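Local coordinates for protein 3' terminal uridylyl transferase (PDB 5I49) that transfers uridines from UTP to the 3' ends of guide RNAs, ribosomal RNAs and some mRNAs during trypanosome mitochondrial RNA processing, at residues S297-K302 / V356-I361; S336-I341 / L463-P468; V106-S111 / F371-T376. All blocks are in the same frame, centred on the assembly; numbering follows the deposited sequence.

How the contacts relate
All three contacts are largely buried and all reach the same UTP analogue, but by different routes. Contacts 1 and 2 touch each other: L300 packs on Y337 and N340 of helix 336-349, and L299 on P468. Contact 1 is purely apolar across its segments and runs out to exposed K302 and E360. Contact 2 lays an aromatic ring on the uracil, with a carboxylate at that ring's edge, and meets the phosphates at a helix start. Contact 3 belongs to the edge of the palm sheet and adds a weak backbone bond to its apolar packing. S297 ties contact 1 to contact 3 through a probable bond to G110; contacts 2 and 3 do not touch.

Contact 1: S297-K302 / V356-I361; sequences STLLRK and VDPLEI. With 2KH (5'-O-[(S)-hydroxy{[(S)-hydroxy(phosphonooxy)phosphoryl]amino}phosphoryl]uridine), chain C.
I361 of the loop after helix 336-349 lies against T298, L299 and K302, one face of helix 292-304, whose first turns hold the UTP-binding segment of this nucleotidyltransferase. Its two branches divide the work. I361 CG2 sits 3.9 Å from T298 CG2, while CG1 runs across the L299 side chain at about a right angle, 4.0 Å from L299 CD1. L299 holds its CG anti to the backbone N (chi1 178°), which carries CD1 outward to V356 CG1 at 3.8 Å and CD2 to the P358 ring. At the exposed end of the contact, K302 lays its CD 3.7 Å from V356 CG1, an aliphatic use of a lysine whose NZ ends 4.7 Å from E360 OE1, near but not touching.

One shell out, polar groups hold the loop from outside and within: R295 NE bonds to I361 O and Y469 OH to P358 O, while D357 N donates to E360 OE2 from above the carboxylate plane. On the helix, T298 OG1 bonds to I294 O, and S297 OG, bonded to G293 O and G110 N, also accepts a weak bond from ribose O3'. D357 OD1 receives L359 N at 2.9 Å, closing an Asx turn.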
loop_
_atom_site.group_PDB
_atom_site.type_symbol
_atom_site.label_atom_id
_atom_site.label_comp_id
_atom_site.label_asym_id
_atom_site.label_seq_id
_atom_site.Cartn_x
_atom_site.Cartn_y
_atom_site.Cartn_z
ATOM N N SER A 297 -3.560 1.197 7.680
ATOM C CA SER A 297 -3.666 -0.113 7.056
ATOM C C SER A 297 -4.460 -1.066 7.936
ATOM O O SER A 297 -5.179 -1.923 7.425
ATOM C CB SER A 297 -2.272 -0.671 6.776
ATOM O OG SER A 297 -1.554 0.180 5.899
ATOM N N THR A 298 -4.320 -0.936 9.252
ATOM C CA THR A 298 -5.025 -1.819 10.182
ATOM C C THR A 298 -6.523 -1.523 10.170
ATOM O O THR A 298 -7.349 -2.431 10.236
ATOM C CB THR A 298 -4.458 -1.695 11.597
ATOM O OG1 THR A 298 -3.051 -1.960 11.552
ATOM C CG2 THR A 298 -5.129 -2.687 12.527
ATOM N N LEU A 299 -6.877 -0.247 10.062
ATOM C CA LEU A 299 -8.286 0.115 9.968
ATOM C C LEU A 299 -8.868 -0.451 8.674
ATOM O O LEU A 299 -9.951 -1.044 8.684
ATOM C CB LEU A 299 -8.453 1.639 9.988
ATOM C CG LEU A 299 -9.893 2.143 9.842
ATOM C CD1 LEU A 299 -10.786 1.617 10.948
ATOM C CD2 LEU A 299 -9.900 3.666 9.831
ATOM N N LEU A 300 -8.159 -0.271 7.560
ATOM C CA LEU A 300 -8.660 -0.799 6.282
ATOM C C LEU A 300 -8.821 -2.310 6.356
ATOM O O LEU A 300 -9.799 -2.857 5.837
ATOM C CB LEU A 300 -7.737 -0.447 5.106
ATOM C CG LEU A 300 -7.513 1.005 4.681
ATOM C CD1 LEU A 300 -6.559 1.036 3.502
ATOM C CD2 LEU A 300 -8.802 1.702 4.328
ATOM N N ARG A 301 -7.863 -2.988 6.982
ATOM C CA ARG A 301 -7.941 -4.445 7.095
ATOM C C ARG A 301 -9.209 -4.874 7.822
ATOM O O ARG A 301 -9.902 -5.808 7.398
ATOM C CB ARG A 301 -6.716 -4.979 7.854
ATOM C CG ARG A 301 -6.714 -6.499 7.991
ATOM C CD ARG A 301 -5.536 -7.009 8.808
ATOM N NE ARG A 301 -5.613 -8.468 8.940
ATOM C CZ ARG A 301 -6.304 -9.092 9.894
ATOM N NH1 ARG A 301 -6.968 -8.390 10.810
ATOM N NH2 ARG A 301 -6.333 -10.422 9.933
ATOM N N LYS A 302 -9.520 -4.186 8.916
ATOM C CA LYS A 302 -10.670 -4.555 9.728
ATOM C C LYS A 302 -11.949 -4.424 8.911
ATOM O O LYS A 302 -12.799 -5.315 8.919
ATOM C CB LYS A 302 -10.724 -3.691 10.994
ATOM C CG LYS A 302 -11.654 -4.225 12.076
ATOM C CD LYS A 302 -11.603 -3.312 13.312
ATOM C CE LYS A 302 -11.839 -4.086 14.600
ATOM N NZ LYS A 302 -13.139 -4.802 14.609
ATOM N N VAL A 356 -16.812 0.946 11.971
ATOM C CA VAL A 356 -15.684 0.827 12.893
ATOM C C VAL A 356 -15.182 2.217 13.220
ATOM O O VAL A 356 -14.784 2.952 12.317
ATOM C CB VAL A 356 -14.524 0.058 12.257
ATOM C CG1 VAL A 356 -13.333 0.005 13.202
ATOM C CG2 VAL A 356 -14.963 -1.344 11.877
ATOM N N ASP A 357 -15.202 2.592 14.493
ATOM C CA ASP A 357 -14.670 3.895 14.867
ATOM C C ASP A 357 -13.167 3.829 14.689
ATOM O O ASP A 357 -12.521 2.904 15.192
ATOM C CB ASP A 357 -15.012 4.244 16.316
ATOM C CG ASP A 357 -14.812 5.726 16.631
ATOM O OD1 ASP A 357 -13.758 6.301 16.269
ATOM O OD2 ASP A 357 -15.724 6.320 17.246
ATOM N N PRO A 358 -12.609 4.791 13.946
ATOM C CA PRO A 358 -11.160 4.837 13.741
ATOM C C PRO A 358 -10.409 4.799 15.066
ATOM O O PRO A 358 -9.306 4.260 15.110
ATOM C CB PRO A 358 -10.960 6.179 13.052
ATOM C CG PRO A 358 -12.232 6.362 12.260
ATOM C CD PRO A 358 -13.315 5.810 13.145
ATOM N N LEU A 359 -11.009 5.323 16.132
ATOM C CA LEU A 359 -10.342 5.366 17.433
ATOM C C LEU A 359 -10.213 3.986 18.091
ATOM O O LEU A 359 -9.461 3.823 19.054
ATOM C CB LEU A 359 -11.048 6.355 18.373
ATOM C CG LEU A 359 -11.192 7.789 17.844
ATOM C CD1 LEU A 359 -11.791 8.723 18.889
ATOM C CD2 LEU A 359 -9.864 8.339 17.348
ATOM N N GLU A 360 -10.936 2.996 17.568
ATOM C CA GLU A 360 -10.849 1.626 18.077
ATOM C C GLU A 360 -9.507 0.997 17.737
ATOM O O GLU A 360 -9.114 -0.001 18.333
ATOM C CB GLU A 360 -11.953 0.747 17.481
ATOM C CG GLU A 360 -13.373 1.120 17.873
ATOM C CD GLU A 360 -14.406 0.269 17.156
ATOM O OE1 GLU A 360 -14.278 -0.976 17.180
ATOM O OE2 GLU A 360 -15.340 0.847 16.561
ATOM N N ILE A 361 -8.827 1.554 16.743
ATOM C CA ILE A 361 -7.498 1.088 16.381
ATOM C C ILE A 361 -6.506 1.962 17.140
ATOM O O ILE A 361 -6.437 3.161 16.887
ATOM C CB ILE A 361 -7.230 1.255 14.878
ATOM C CG1 ILE A 361 -8.406 0.731 14.051
ATOM C CG2 ILE A 361 -5.937 0.548 14.485
ATOM C CD1 ILE A 361 -8.666 -0.746 14.229
HETATM P PA 2KH C . -1.319 3.360 -1.476
HETATM O O1A 2KH C . 0.083 3.506 -2.010
HETATM O O2A 2KH C . -2.255 4.556 -2.011
HETATM N N3A 2KH C . -1.980 1.857 -1.804
HETATM O "O5'" 2KH C . -1.303 3.506 0.080
HETATM P PB 2KH C . -1.120 0.767 -2.710
HETATM O O1B 2KH C . -1.749 -0.604 -2.450
HETATM O O2B 2KH C . 0.390 0.668 -2.325
HETATM O O3B 2KH C . -1.360 0.995 -4.276
HETATM P PG 2KH C . -0.479 1.813 -5.313
HETATM O O1G 2KH C . -0.082 0.893 -6.436
HETATM O O2G 2KH C . 0.743 2.396 -4.669
HETATM O O3G 2KH C . -1.321 2.917 -5.838
HETATM C "C5'" 2KH C . -0.571 2.560 0.886
HETATM C "C4'" 2KH C . -0.595 2.839 2.319
HETATM O "O4'" 2KH C . -0.004 4.120 2.536
HETATM C "C1'" 2KH C . -0.760 4.799 3.526
HETATM C "C2'" 2KH C . -1.784 3.828 3.970
HETATM O "O2'" 2KH C . -1.304 3.044 5.028
HETATM C "C3'" 2KH C . -1.990 2.981 2.829
HETATM O "O3'" 2KH C . -2.547 1.754 3.205
HETATM N N1 2KH C . -1.305 6.001 3.007
HETATM C C6 2KH C . -1.422 6.194 1.662
HETATM C C2 2KH C . -1.696 6.977 3.857
HETATM O O2 2KH C . -1.588 6.815 5.079
HETATM N N3 2KH C . -2.217 8.128 3.408
HETATM C C4 2KH C . -2.365 8.369 2.088
HETATM O O4 2KH C . -2.917 9.601 1.639
HETATM C C5 2KH C . -1.968 7.390 1.171
#

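Contact 2: S336-I341 / L463-P468; sequences SYAINI and LCIEDP. With 2KH (5'-O-[(S)-hydroxy{[(S)-hydroxy(phosphonooxy)phosphoryl]amino}phosphoryl]uridine), chain C.
The Y337 ring lies between the ligand and the side chain of I341. Over one face, uracil C2 sits 4.0 Å above the ring centre; against the opposite face, I341 CD1 lies 3.6 Å from the plane, displaced towards the rim. D467 OD2 comes in at the edge, near the ring plane, 3.1 Å from Y337 OH and close to CE2 as well, with ring and carboxylate planes turned 45° apart. N296 OD1 is also near the hydroxyl. P468 CD approaches the same OH obliquely, so the end of the tyrosine is hemmed in by a carboxylate and a proline. Y337 carries its CG anti to the backbone N (chi1 172°), which swings the ring away from the start of the helix and lays its face against the base.

The loop residues I465 to P468 belong to what is thought to be the nucleotide recognition motif, and these distances show that D467 and P468 reach the tyrosine that lines the base rather than the base itself. D467 is positioned from behind: its OD1 accepts the backbone N atoms of Y469 and E470, while OD2 is turned to the ring edge. Further along the helix, apolar contacts continue, with I341 CG2 3.6 Å from I465 CG2 and I341 CD1 meeting P468 CD tip to tip at 3.7 Å.

Helix 336-349 begins at the triphosphate. S336 OG donates to O3G of the ligand at 2.7 Å, and K322 NZ and N327 ND2 also bond to this hydroxyl. Y337 N reaches O2A at 3.2 Å with an N-H...O angle of 143°; the positive end of the helix dipole probably favours phosphate charge here.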
loop_
_atom_site.group_PDB
_atom_site.type_symbol
_atom_site.label_atom_id
_atom_site.label_comp_id
_atom_site.label_asym_id
_atom_site.label_seq_id
_atom_site.Cartn_x
_atom_site.Cartn_y
_atom_site.Cartn_z
ATOM N N SER A 336 -4.835 5.228 -4.208
ATOM C CA SER A 336 -5.486 3.945 -4.005
ATOM C C SER A 336 -6.110 3.915 -2.617
ATOM O O SER A 336 -7.181 3.362 -2.415
ATOM C CB SER A 336 -4.459 2.828 -4.146
ATOM O OG SER A 336 -4.037 2.725 -5.494
ATOM N N TYR A 337 -5.440 4.546 -1.667
ATOM C CA TYR A 337 -5.950 4.640 -0.304
ATOM C C TYR A 337 -7.308 5.353 -0.260
ATOM O O TYR A 337 -8.262 4.874 0.385
ATOM C CB TYR A 337 -4.897 5.355 0.544
ATOM C CG TYR A 337 -5.293 5.736 1.943
ATOM C CD1 TYR A 337 -5.487 4.772 2.926
ATOM C CD2 TYR A 337 -5.409 7.071 2.298
ATOM C CE1 TYR A 337 -5.823 5.136 4.214
ATOM C CE2 TYR A 337 -5.730 7.443 3.579
ATOM C CZ TYR A 337 -5.936 6.476 4.530
ATOM O OH TYR A 337 -6.266 6.852 5.808
ATOM N N ALA A 338 -7.415 6.468 -0.973
ATOM C CA ALA A 338 -8.664 7.222 -1.028
ATOM C C ALA A 338 -9.777 6.413 -1.693
ATOM O O ALA A 338 -10.945 6.505 -1.297
ATOM C CB ALA A 338 -8.462 8.543 -1.766
ATOM N N ILE A 339 -9.431 5.655 -2.731
ATOM C CA ILE A 339 -10.425 4.819 -3.395
ATOM C C ILE A 339 -10.939 3.769 -2.412
ATOM O O ILE A 339 -12.146 3.494 -2.377
ATOM C CB ILE A 339 -9.870 4.144 -4.680
ATOM C CG1 ILE A 339 -9.387 5.198 -5.677
ATOM C CG2 ILE A 339 -10.934 3.291 -5.349
ATOM C CD1 ILE A 339 -10.473 6.136 -6.152
ATOM N N ASN A 340 -10.044 3.188 -1.613
ATOM C CA ASN A 340 -10.480 2.228 -0.584
ATOM C C ASN A 340 -11.471 2.875 0.383
ATOM O O ASN A 340 -12.460 2.258 0.765
ATOM C CB ASN A 340 -9.295 1.654 0.203
ATOM C CG ASN A 340 -8.639 0.472 -0.490
ATOM O OD1 ASN A 340 -9.284 -0.245 -1.255
ATOM N ND2 ASN A 340 -7.348 0.272 -0.235
ATOM N N ILE A 341 -11.199 4.108 0.800
ATOM C CA ILE A 341 -12.152 4.827 1.658
ATOM C C ILE A 341 -13.521 5.057 0.974
ATOM O O ILE A 341 -14.573 4.879 1.613
ATOM C CB ILE A 341 -11.534 6.139 2.225
ATOM C CG1 ILE A 341 -10.406 5.771 3.193
ATOM C CG2 ILE A 341 -12.609 6.979 2.937
ATOM C CD1 ILE A 341 -9.431 6.905 3.536
ATOM N N LEU A 463 -14.809 17.644 -4.272
ATOM C CA LEU A 463 -15.005 16.251 -3.867
ATOM C C LEU A 463 -14.245 16.062 -2.562
ATOM O O LEU A 463 -13.023 16.285 -2.494
ATOM C CB LEU A 463 -14.468 15.284 -4.928
ATOM C CG LEU A 463 -14.918 15.500 -6.379
ATOM C CD1 LEU A 463 -14.397 14.371 -7.273
ATOM C CD2 LEU A 463 -16.435 15.629 -6.501
ATOM N N CYS A 464 -14.961 15.660 -1.515
ATOM C CA CYS A 464 -14.359 15.601 -0.190
ATOM C C CYS A 464 -14.335 14.203 0.366
ATOM O O CYS A 464 -15.374 13.539 0.424
ATOM C CB CYS A 464 -15.139 16.476 0.780
ATOM S SG CYS A 464 -15.083 18.205 0.331
ATOM N N ILE A 465 -13.152 13.779 0.797
ATOM C CA ILE A 465 -12.977 12.524 1.514
ATOM C C ILE A 465 -12.149 12.846 2.747
ATOM O O ILE A 465 -11.028 13.339 2.630
ATOM C CB ILE A 465 -12.213 11.490 0.669
ATOM C CG1 ILE A 465 -12.929 11.264 -0.663
ATOM C CG2 ILE A 465 -12.080 10.169 1.414
ATOM C CD1 ILE A 465 -12.285 10.149 -1.536
ATOM N N GLU A 466 -12.692 12.571 3.929
ATOM C CA GLU A 466 -11.974 12.877 5.158
ATOM C C GLU A 466 -10.964 11.778 5.442
ATOM O O GLU A 466 -11.295 10.592 5.378
ATOM C CB GLU A 466 -12.954 12.996 6.335
ATOM C CG GLU A 466 -12.255 13.300 7.670
ATOM C CD GLU A 466 -13.214 13.652 8.794
ATOM O OE1 GLU A 466 -14.412 13.328 8.695
ATOM O OE2 GLU A 466 -12.766 14.263 9.784
ATOM N N ASP A 467 -9.722 12.155 5.737
ATOM C CA ASP A 467 -8.762 11.154 6.186
ATOM C C ASP A 467 -9.086 10.779 7.618
ATOM O O ASP A 467 -9.308 11.653 8.458
ATOM C CB ASP A 467 -7.338 11.695 6.117
ATOM C CG ASP A 467 -6.322 10.651 6.501
ATOM O OD1 ASP A 467 -6.012 10.517 7.710
ATOM O OD2 ASP A 467 -5.846 9.949 5.592
ATOM N N PRO A 468 -9.114 9.477 7.910
ATOM C CA PRO A 468 -9.519 8.979 9.226
ATOM C C PRO A 468 -8.654 9.492 10.385
ATOM O O PRO A 468 -9.193 9.704 11.471
ATOM C CB PRO A 468 -9.339 7.462 9.097
ATOM C CG PRO A 468 -9.454 7.190 7.637
ATOM C CD PRO A 468 -8.911 8.389 6.931
HETATM P PA 2KH C . -1.319 3.360 -1.476
HETATM O O1A 2KH C . 0.083 3.506 -2.010
HETATM O O2A 2KH C . -2.255 4.556 -2.011
HETATM N N3A 2KH C . -1.980 1.857 -1.804
HETATM O "O5'" 2KH C . -1.303 3.506 0.080
HETATM P PB 2KH C . -1.120 0.767 -2.710
HETATM O O1B 2KH C . -1.749 -0.604 -2.450
HETATM O O2B 2KH C . 0.390 0.668 -2.325
HETATM O O3B 2KH C . -1.360 0.995 -4.276
HETATM P PG 2KH C . -0.479 1.813 -5.313
HETATM O O1G 2KH C . -0.082 0.893 -6.436
HETATM O O2G 2KH C . 0.743 2.396 -4.669
HETATM O O3G 2KH C . -1.321 2.917 -5.838
HETATM C "C5'" 2KH C . -0.571 2.560 0.886
HETATM C "C4'" 2KH C . -0.595 2.839 2.319
HETATM O "O4'" 2KH C . -0.004 4.120 2.536
HETATM C "C1'" 2KH C . -0.760 4.799 3.526
HETATM C "C2'" 2KH C . -1.784 3.828 3.970
HETATM O "O2'" 2KH C . -1.304 3.044 5.028
HETATM C "C3'" 2KH C . -1.990 2.981 2.829
HETATM O "O3'" 2KH C . -2.547 1.754 3.205
HETATM N N1 2KH C . -1.305 6.001 3.007
HETATM C C6 2KH C . -1.422 6.194 1.662
HETATM C C2 2KH C . -1.696 6.977 3.857
HETATM O O2 2KH C . -1.588 6.815 5.079
HETATM N N3 2KH C . -2.217 8.128 3.408
HETATM C C4 2KH C . -2.365 8.369 2.088
HETATM O O4 2KH C . -2.917 9.601 1.639
HETATM C C5 2KH C . -1.968 7.390 1.171
#

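Contact 3: V106-S111 / F371-T376; sequences VFIFGS and FDPRYT. With 2KH (5'-O-[(S)-hydroxy{[(S)-hydroxy(phosphonooxy)phosphoryl]amino}phosphoryl]uridine), chain C.
F107 and F371 pair obliquely, their planes 44° apart and their ring centres 4.7 Å from each other. F371 CE1 stands over one face of the F107 ring, displaced towards its rim, and reaches F107 CE2 at 3.4 Å. The F371 ring in turn has V106 O at its edge, near its plane, 3.4 Å from CD1. The two segments run close enough for a single backbone bond, I108 N to F371 O, nearly straight at 167° but weak at 3.4 Å.

Two residues after F371, P373 crosses the side chain of the same I108 at about a right angle: P373 CG is 3.6 Å from I108 CG2, and P373 CD an equal 3.6 Å from I108 CD1, so both isoleucine branches bear on one ring.

Strand 105-109 is an outermost strand of the palm sheet and leads into G110-S111, consistent with the glycine-serine signature of this nucleotidyltransferase fold. G110 has phi 90°, a backbone shape that suits glycine, and stands at the N-cap position before helix 111-114. Beyond it, S111 CB comes to 3.5 Å from O1B of the ligand.

The chemistry implies that segment 371-376 covers the sheet edge chiefly by apolar surface, with one weak backbone bond between the segments, while R90 of helix 80-100 joins the two, bonding to V106 O through NH1 and making a salt bridge to D372 OD1 through NE.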
loop_
_atom_site.group_PDB
_atom_site.type_symbol
_atom_site.label_atom_id
_atom_site.label_comp_id
_atom_site.label_asym_id
_atom_site.label_seq_id
_atom_site.Cartn_x
_atom_site.Cartn_y
_atom_site.Cartn_z
ATOM N N VAL A 106 10.829 -3.537 12.510
ATOM C CA VAL A 106 10.277 -3.319 11.171
ATOM C C VAL A 106 8.821 -3.782 11.090
ATOM O O VAL A 106 8.503 -4.905 11.487
ATOM C CB VAL A 106 11.086 -4.077 10.106
ATOM C CG1 VAL A 106 10.490 -3.839 8.705
ATOM C CG2 VAL A 106 12.539 -3.628 10.125
ATOM N N PHE A 107 7.945 -2.915 10.582
ATOM C CA PHE A 107 6.523 -3.224 10.473
ATOM C C PHE A 107 6.215 -3.214 8.988
ATOM O O PHE A 107 6.647 -2.302 8.285
ATOM C CB PHE A 107 5.689 -2.114 11.133
ATOM C CG PHE A 107 5.942 -1.931 12.623
ATOM C CD1 PHE A 107 7.138 -1.388 13.088
ATOM C CD2 PHE A 107 4.958 -2.256 13.550
ATOM C CE1 PHE A 107 7.356 -1.210 14.461
ATOM C CE2 PHE A 107 5.161 -2.072 14.923
ATOM C CZ PHE A 107 6.362 -1.551 15.377
ATOM N N ILE A 108 5.475 -4.202 8.490
ATOM C CA ILE A 108 4.945 -4.072 7.124
ATOM C C ILE A 108 3.623 -3.306 7.199
ATOM O O ILE A 108 2.829 -3.530 8.120
ATOM C CB ILE A 108 4.737 -5.444 6.461
ATOM C CG1 ILE A 108 6.084 -6.099 6.186
ATOM C CG2 ILE A 108 3.957 -5.302 5.141
ATOM C CD1 ILE A 108 5.990 -7.521 5.721
ATOM N N PHE A 109 3.380 -2.379 6.268
ATOM C CA PHE A 109 2.036 -1.797 6.151
ATOM C C PHE A 109 1.604 -1.764 4.686
ATOM O O PHE A 109 2.304 -2.299 3.822
ATOM C CB PHE A 109 1.908 -0.412 6.838
ATOM C CG PHE A 109 2.736 0.693 6.199
ATOM C CD1 PHE A 109 4.096 0.815 6.491
ATOM C CD2 PHE A 109 2.147 1.622 5.347
ATOM C CE1 PHE A 109 4.861 1.836 5.926
ATOM C CE2 PHE A 109 2.901 2.648 4.766
ATOM C CZ PHE A 109 4.268 2.754 5.059
ATOM N N GLY A 110 0.456 -1.161 4.407
ATOM C CA GLY A 110 0.016 -1.059 3.029
ATOM C C GLY A 110 -0.842 -2.242 2.619
ATOM O O GLY A 110 -1.532 -2.825 3.461
ATOM N N SER A 111 -0.782 -2.613 1.341
ATOM C CA SER A 111 -1.742 -3.567 0.782
ATOM C C SER A 111 -1.740 -4.980 1.374
ATOM O O SER A 111 -2.801 -5.585 1.481
ATOM C CB SER A 111 -1.630 -3.630 -0.750
ATOM O OG SER A 111 -0.490 -4.370 -1.144
ATOM N N PHE A 371 3.581 -7.716 13.104
ATOM C CA PHE A 371 4.683 -7.237 12.270
ATOM C C PHE A 371 4.650 -7.916 10.910
ATOM O O PHE A 371 4.865 -7.265 9.879
ATOM C CB PHE A 371 6.021 -7.533 12.943
ATOM C CG PHE A 371 6.175 -6.855 14.270
ATOM C CD1 PHE A 371 6.709 -5.578 14.355
ATOM C CD2 PHE A 371 5.767 -7.493 15.435
ATOM C CE1 PHE A 371 6.849 -4.951 15.584
ATOM C CE2 PHE A 371 5.903 -6.873 16.671
ATOM C CZ PHE A 371 6.441 -5.597 16.744
ATOM N N ASP A 372 4.394 -9.220 10.935
ATOM C CA ASP A 372 4.157 -10.006 9.723
ATOM C C ASP A 372 2.657 -10.043 9.445
ATOM O O ASP A 372 1.906 -10.613 10.235
ATOM C CB ASP A 372 4.675 -11.433 9.931
ATOM C CG ASP A 372 6.183 -11.503 9.981
ATOM O OD1 ASP A 372 6.816 -10.665 9.321
ATOM O OD2 ASP A 372 6.744 -12.395 10.655
ATOM N N PRO A 373 2.214 -9.439 8.326
ATOM C CA PRO A 373 0.774 -9.378 8.043
ATOM C C PRO A 373 0.148 -10.759 8.001
ATOM O O PRO A 373 0.716 -11.690 7.399
ATOM C CB PRO A 373 0.720 -8.739 6.655
ATOM C CG PRO A 373 1.944 -7.860 6.631
ATOM C CD PRO A 373 2.996 -8.713 7.311
ATOM N N ARG A 374 -1.005 -10.878 8.652
ATOM C CA ARG A 374 -1.729 -12.138 8.738
ATOM C C ARG A 374 -2.310 -12.477 7.378
ATOM O O ARG A 374 -2.891 -11.613 6.702
ATOM C CB ARG A 374 -2.851 -12.024 9.769
ATOM C CG ARG A 374 -2.326 -11.751 11.199
ATOM C CD ARG A 374 -3.207 -12.378 12.285
ATOM N NE ARG A 374 -4.546 -11.802 12.310
ATOM C CZ ARG A 374 -5.658 -12.494 12.545
ATOM N NH1 ARG A 374 -5.597 -13.800 12.779
ATOM N NH2 ARG A 374 -6.835 -11.880 12.541
ATOM N N TYR A 375 -2.161 -13.731 6.972
ATOM C CA TYR A 375 -2.658 -14.140 5.667
ATOM C C TYR A 375 -4.102 -14.629 5.803
ATOM O O TYR A 375 -4.413 -15.429 6.696
ATOM C CB TYR A 375 -1.772 -15.253 5.084
ATOM C CG TYR A 375 -2.367 -15.857 3.814
ATOM C CD1 TYR A 375 -2.264 -15.193 2.589
ATOM C CD2 TYR A 375 -3.038 -17.072 3.846
ATOM C CE1 TYR A 375 -2.807 -15.726 1.438
ATOM C CE2 TYR A 375 -3.593 -17.617 2.690
ATOM C CZ TYR A 375 -3.472 -16.932 1.493
ATOM O OH TYR A 375 -4.021 -17.448 0.334
ATOM N N THR A 376 -4.971 -14.141 4.919
ATOM C CA THR A 376 -6.346 -14.618 4.821
ATOM C C THR A 376 -6.671 -14.861 3.351
ATOM O O THR A 376 -6.629 -13.931 2.551
ATOM C CB THR A 376 -7.343 -13.582 5.368
ATOM O OG1 THR A 376 -7.043 -13.284 6.742
ATOM C CG2 THR A 376 -8.780 -14.122 5.250
HETATM P PA 2KH C . -1.319 3.360 -1.476
HETATM O O1A 2KH C . 0.083 3.506 -2.010
HETATM O O2A 2KH C . -2.255 4.556 -2.011
HETATM N N3A 2KH C . -1.980 1.857 -1.804
HETATM O "O5'" 2KH C . -1.303 3.506 0.080
HETATM P PB 2KH C . -1.120 0.767 -2.710
HETATM O O1B 2KH C . -1.749 -0.604 -2.450
HETATM O O2B 2KH C . 0.390 0.668 -2.325
HETATM O O3B 2KH C . -1.360 0.995 -4.276
HETATM P PG 2KH C . -0.479 1.813 -5.313
HETATM O O1G 2KH C . -0.082 0.893 -6.436
HETATM O O2G 2KH C . 0.743 2.396 -4.669
HETATM O O3G 2KH C . -1.321 2.917 -5.838
HETATM C "C5'" 2KH C . -0.571 2.560 0.886
HETATM C "C4'" 2KH C . -0.595 2.839 2.319
HETATM O "O4'" 2KH C . -0.004 4.120 2.536
HETATM C "C1'" 2KH C . -0.760 4.799 3.526
HETATM C "C2'" 2KH C . -1.784 3.828 3.970
HETATM O "O2'" 2KH C . -1.304 3.044 5.028
HETATM C "C3'" 2KH C . -1.990 2.981 2.829
HETATM O "O3'" 2KH C . -2.547 1.754 3.205
HETATM N N1 2KH C . -1.305 6.001 3.007
HETATM C C6 2KH C . -1.422 6.194 1.662
HETATM C C2 2KH C . -1.696 6.977 3.857
HETATM O O2 2KH C . -1.588 6.815 5.079
HETATM N N3 2KH C . -2.217 8.128 3.408
HETATM C C4 2KH C . -2.365 8.369 2.088
HETATM O O4 2KH C . -2.917 9.601 1.639
HETATM C C5 2KH C . -1.968 7.390 1.171
#